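Local coordinates for thioesterase domain protein YiiD (Shewanella oneidensis, PDB 1T82) that is a putative thioesterase with a hot-dog-like fold that forms a dimer and may have acyltransferase activity, at residues V109-P114 against L131-F136; Y99-T104 against K140-F145. All coordinates share one frame; numbering follows the deposited sequence.

Contact 1 of 2, residues V109-P114 against L131-F136; sequences VKVRWP and LEVQLF
Two backbone hydrogen bonds join the antiparallel strands, both at the pair Lys110 and Gln134. Lys110 N gives its hydrogen to Gln134 O at 2.9 Å, nearly along the C=O axis, and Lys110 O takes the hydrogen of Gln134 N in its carbonyl plane; each bond is close to straight, at 168°. Beyond this pair the strands spread, and two waters take over. One accepts from Arg112 N and donates to Glu132 O at 2.6 Å; the other bridges Arg112 O and Glu132 N, so these backbone atoms are bridged by water where the direct bonds have given out.

Val109, Val111, Val133 and Leu135 point to the face of the sheet that lies on helix 62-84, where Val109 reaches Ile68 and Thr72. This is the hot-dog arrangement, an antiparallel sheet wrapped round a long central helix. Here the packing is tight: Val109 CG1, anti to the backbone N (chi1 -171°), presses on Val133 CG1 at 3.3 Å, closer than usual van der Waals contact. Its other methyl, CG2, rests against Leu135 CD1 at 3.9 Å. Replacing Val109 with an alanine here would probably loosen the fit, since both methyls that meet Val133 and Leu135 would be gone. Farther along, Val111 CB lies 4.1 Å from Val133 CG2.

Where the first strand runs out, Leu131 fills the angle between two rings. Its CD2 meets Pro114 CD at 3.5 Å and touches the Trp113 ring at CE3, 4.0 Å away, while Pro114 CD itself lies over one face of that indole, toward its rim.

The other face carries Lys110, Gln134 and Phe136. Lys110 runs out fully extended, its CD 4.2 Å from Phe136 CE1, and Gln134 turns its amide to Gln144 on the next strand.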
# COMPACT_ATOMS: atom_id res chain seq x y z
N VAL B 109 10.07 4.62 -9.92
CA VAL B 109 9.50 3.30 -9.72
C VAL B 109 9.47 2.63 -11.09
O VAL B 109 8.82 3.11 -12.02
CB VAL B 109 8.07 3.38 -9.16
CG1 VAL B 109 7.60 1.99 -8.76
CG2 VAL B 109 8.06 4.31 -7.96
N LYS B 110 10.18 1.51 -11.19
CA LYS B 110 10.31 0.81 -12.45
C LYS B 110 9.85 -0.64 -12.46
O LYS B 110 9.98 -1.37 -11.47
CB LYS B 110 11.77 0.85 -12.90
CG LYS B 110 12.37 2.25 -12.92
CD LYS B 110 13.85 2.20 -13.28
CE LYS B 110 14.47 3.59 -13.29
NZ LYS B 110 15.91 3.56 -13.67
N VAL B 111 9.31 -1.06 -13.60
CA VAL B 111 8.87 -2.43 -13.81
C VAL B 111 9.18 -2.80 -15.26
O VAL B 111 8.97 -2.00 -16.18
CB VAL B 111 7.35 -2.63 -13.51
CG1 VAL B 111 6.51 -1.78 -14.46
CG2 VAL B 111 6.99 -4.10 -13.64
N ARG B 112 9.73 -4.00 -15.45
CA ARG B 112 10.07 -4.49 -16.78
C ARG B 112 9.18 -5.67 -17.11
O ARG B 112 9.00 -6.57 -16.30
CB ARG B 112 11.55 -4.93 -16.83
CG ARG B 112 11.99 -5.44 -18.20
CD ARG B 112 13.51 -5.63 -18.28
NE ARG B 112 14.24 -4.37 -18.19
CZ ARG B 112 14.22 -3.42 -19.13
NH1 ARG B 112 13.51 -3.58 -20.24
NH2 ARG B 112 14.92 -2.31 -18.95
N TRP B 113 8.61 -5.66 -18.31
CA TRP B 113 7.72 -6.72 -18.75
C TRP B 113 8.47 -8.04 -18.95
O TRP B 113 9.46 -8.10 -19.68
CB TRP B 113 7.04 -6.30 -20.06
CG TRP B 113 5.98 -7.24 -20.53
CD1 TRP B 113 5.96 -7.92 -21.71
CD2 TRP B 113 4.77 -7.58 -19.84
NE1 TRP B 113 4.81 -8.68 -21.80
CE2 TRP B 113 4.07 -8.49 -20.67
CE3 TRP B 113 4.22 -7.22 -18.61
CZ2 TRP B 113 2.84 -9.04 -20.30
CZ3 TRP B 113 2.99 -7.76 -18.24
CH2 TRP B 113 2.31 -8.66 -19.08
N PRO B 114 8.00 -9.12 -18.30
CA PRO B 114 8.62 -10.44 -18.40
C PRO B 114 8.11 -11.28 -19.58
O PRO B 114 8.28 -12.50 -19.60
CB PRO B 114 8.29 -11.08 -17.06
CG PRO B 114 6.90 -10.56 -16.81
CD PRO B 114 7.02 -9.09 -17.20
N LEU B 131 4.76 -9.76 -11.51
CA LEU B 131 5.64 -8.64 -11.81
C LEU B 131 6.52 -8.23 -10.65
O LEU B 131 6.16 -8.40 -9.48
CB LEU B 131 4.82 -7.42 -12.24
CG LEU B 131 3.99 -7.52 -13.52
CD1 LEU B 131 3.25 -6.20 -13.76
CD2 LEU B 131 4.90 -7.83 -14.69
N GLU B 132 7.68 -7.69 -10.98
CA GLU B 132 8.62 -7.22 -9.98
C GLU B 132 8.75 -5.72 -10.18
O GLU B 132 9.03 -5.26 -11.29
CB GLU B 132 9.98 -7.87 -10.19
CG GLU B 132 11.01 -7.46 -9.17
CD GLU B 132 12.31 -8.20 -9.35
OE1 GLU B 132 13.03 -7.90 -10.34
OE2 GLU B 132 12.61 -9.08 -8.53
N VAL B 133 8.53 -4.96 -9.12
CA VAL B 133 8.64 -3.51 -9.20
C VAL B 133 9.74 -3.06 -8.26
O VAL B 133 9.85 -3.57 -7.14
CB VAL B 133 7.31 -2.82 -8.79
CG1 VAL B 133 7.45 -1.31 -8.94
CG2 VAL B 133 6.16 -3.34 -9.64
N GLN B 134 10.57 -2.13 -8.71
CA GLN B 134 11.66 -1.62 -7.87
C GLN B 134 11.54 -0.11 -7.73
O GLN B 134 11.17 0.57 -8.67
CB GLN B 134 13.02 -1.97 -8.47
CG GLN B 134 13.31 -3.45 -8.53
CD GLN B 134 14.75 -3.73 -8.90
OE1 GLN B 134 15.23 -3.29 -9.94
NE2 GLN B 134 15.45 -4.46 -8.04
N LEU B 135 11.86 0.40 -6.55
CA LEU B 135 11.79 1.83 -6.31
C LEU B 135 13.18 2.37 -5.99
O LEU B 135 13.86 1.88 -5.09
CB LEU B 135 10.82 2.13 -5.17
CG LEU B 135 10.56 3.61 -4.83
CD1 LEU B 135 9.15 3.75 -4.27
CD2 LEU B 135 11.59 4.11 -3.84
N PHE B 136 13.60 3.37 -6.76
CA PHE B 136 14.91 3.98 -6.58
C PHE B 136 14.78 5.46 -6.21
O PHE B 136 13.82 6.12 -6.60
CB PHE B 136 15.73 3.89 -7.87
CG PHE B 136 15.93 2.49 -8.37
CD1 PHE B 136 14.95 1.87 -9.15
CD2 PHE B 136 17.09 1.79 -8.07
CE1 PHE B 136 15.13 0.57 -9.61
CE2 PHE B 136 17.28 0.49 -8.52
CZ PHE B 136 16.30 -0.13 -9.29
O HOH W 1 10.88 -5.30 -13.13
O HOH W 2 8.55 -7.88 -13.75

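Contact 2 of 2, residues Y99-T104 against K140-F145; sequences YLAPVT and KLCAQF
Cys142 is the bump in this contact, and the chain from Ala101 to Val103 bends round it. Its CB packs on Ala101 O at 3.4 Å and on Val103 CG2 at 4.0 Å. The sulfur, anti to its own carbonyl carbon (chi1 -67°), points along the loop to lie 3.7 Å from Pro102 O, with Ala101 CB on its flank. Val103 in turn carries the packing inward to Leu135 and to Ile65 of helix 62-84.

On the outer side Leu100 leans across the strand. Its CB sits over the Cys142 carbonyl, and CD1 meets Leu141 CG obliquely at 3.7 Å, tip against branch point. At the far end Lys140, bent at chi3 (67°), brings its CE and NZ up to Ala101 CB, and a water links NZ to Pro102 O.

The carbonyl of Cys142 is gripped twice. Leu100 N hydrogen-bonds to Cys142 O at 2.8 Å from above the carbonyl plane, whereas Ala101 N approaches the same oxygen in plane, on a lone pair, at 3.2 Å. Tyr99, in a non-hydrogen-bonded antiparallel pair with Ala143, directs its hydroxyl to Tyr66 of the second subunit and to Ala62 O.

The extra residue is that of a classic beta bulge: Cys142 and Ala143 together face Leu135 on the neighbouring strand, near the start of strand 140-152 in this hot-dog fold.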
# COMPACT_ATOMS: atom_id res chain seq x y z
N TYR B 99 11.16 -2.87 2.54
CA TYR B 99 11.62 -1.50 2.60
C TYR B 99 13.10 -1.53 2.98
O TYR B 99 13.45 -1.94 4.09
CB TYR B 99 10.81 -0.70 3.62
CG TYR B 99 9.33 -0.65 3.31
CD1 TYR B 99 8.46 -1.65 3.76
CD2 TYR B 99 8.79 0.42 2.60
CE1 TYR B 99 7.09 -1.58 3.50
CE2 TYR B 99 7.43 0.50 2.33
CZ TYR B 99 6.59 -0.50 2.79
OH TYR B 99 5.24 -0.41 2.54
N LEU B 100 13.96 -1.10 2.07
CA LEU B 100 15.40 -1.12 2.28
C LEU B 100 15.99 0.16 2.86
O LEU B 100 16.87 0.10 3.73
CB LEU B 100 16.11 -1.42 0.96
CG LEU B 100 15.66 -2.68 0.21
CD1 LEU B 100 16.44 -2.80 -1.09
CD2 LEU B 100 15.88 -3.90 1.08
N ALA B 101 15.53 1.31 2.39
CA ALA B 101 16.05 2.58 2.87
C ALA B 101 15.02 3.68 2.71
O ALA B 101 14.13 3.59 1.87
CB ALA B 101 17.33 2.94 2.12
N PRO B 102 15.13 4.74 3.53
CA PRO B 102 14.17 5.84 3.42
C PRO B 102 14.23 6.52 2.05
O PRO B 102 15.29 6.60 1.43
CB PRO B 102 14.59 6.78 4.55
CG PRO B 102 15.17 5.85 5.57
CD PRO B 102 16.00 4.92 4.70
N VAL B 103 13.07 7.00 1.59
CA VAL B 103 12.95 7.69 0.31
C VAL B 103 12.91 9.18 0.63
O VAL B 103 11.95 9.67 1.23
CB VAL B 103 11.65 7.28 -0.42
CG1 VAL B 103 11.52 8.06 -1.71
CG2 VAL B 103 11.65 5.79 -0.69
N THR B 104 13.94 9.90 0.20
CA THR B 104 14.05 11.33 0.48
C THR B 104 13.64 12.33 -0.59
O THR B 104 13.76 13.54 -0.40
CB THR B 104 15.48 11.65 0.93
OG1 THR B 104 16.41 11.18 -0.05
CG2 THR B 104 15.77 10.97 2.26
N LYS B 140 19.54 4.92 -5.91
CA LYS B 140 19.71 3.86 -4.92
C LYS B 140 18.41 3.09 -4.74
O LYS B 140 17.34 3.69 -4.62
CB LYS B 140 20.14 4.45 -3.57
CG LYS B 140 20.35 3.39 -2.51
CD LYS B 140 20.79 3.98 -1.18
CE LYS B 140 19.69 4.83 -0.57
NZ LYS B 140 20.10 5.39 0.75
N LEU B 141 18.51 1.77 -4.71
CA LEU B 141 17.34 0.91 -4.52
C LEU B 141 16.85 1.08 -3.09
O LEU B 141 17.57 0.76 -2.14
CB LEU B 141 17.71 -0.56 -4.77
CG LEU B 141 16.57 -1.56 -4.59
CD1 LEU B 141 15.46 -1.23 -5.56
CD2 LEU B 141 17.07 -2.99 -4.81
N CYS B 142 15.62 1.55 -2.93
CA CYS B 142 15.06 1.78 -1.60
C CYS B 142 13.91 0.85 -1.20
O CYS B 142 13.58 0.74 -0.02
CB CYS B 142 14.60 3.24 -1.46
SG CYS B 142 15.95 4.45 -1.50
N ALA B 143 13.29 0.20 -2.18
CA ALA B 143 12.19 -0.72 -1.90
C ALA B 143 12.02 -1.74 -3.03
O ALA B 143 12.24 -1.43 -4.20
CB ALA B 143 10.89 0.04 -1.65
N GLN B 144 11.61 -2.95 -2.64
CA GLN B 144 11.41 -4.07 -3.57
C GLN B 144 9.98 -4.60 -3.44
O GLN B 144 9.48 -4.81 -2.34
CB GLN B 144 12.41 -5.18 -3.25
CG GLN B 144 12.48 -6.28 -4.29
CD GLN B 144 13.02 -5.78 -5.62
OE1 GLN B 144 14.16 -5.33 -5.72
NE2 GLN B 144 12.18 -5.84 -6.65
N PHE B 145 9.36 -4.85 -4.59
CA PHE B 145 7.97 -5.31 -4.63
C PHE B 145 7.77 -6.48 -5.59
O PHE B 145 8.31 -6.50 -6.69
CB PHE B 145 7.10 -4.12 -5.04
CG PHE B 145 5.64 -4.45 -5.26
CD1 PHE B 145 5.20 -4.96 -6.48
CD2 PHE B 145 4.70 -4.15 -4.28
CE1 PHE B 145 3.84 -5.16 -6.73
CE2 PHE B 145 3.34 -4.34 -4.51
CZ PHE B 145 2.91 -4.85 -5.74
O HOH W 3 17.98 6.40 1.99

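In the fold
From the N terminus, the chain passes through helix 62-84 and strand 89-99 before reaching residues 99-104, the first half of contact 2. It then enters strand 108-112, whose partner in contact 1 arrives on strand 127-137, closing the inner loop. Directly afterwards strand 140-152 turns back to meet 99-104 and closes the outer one, so contact 1 is nested within contact 2. Strands 127-137 and 140-152 are neighbours in the sheet, and the two contacts touch there: Leu135 O lies 2.8 Å from Cys142 N, a probable hydrogen bond. Through strands 127-137 and 140-152 they connect strand 108-112 with the loop after strand 89-99.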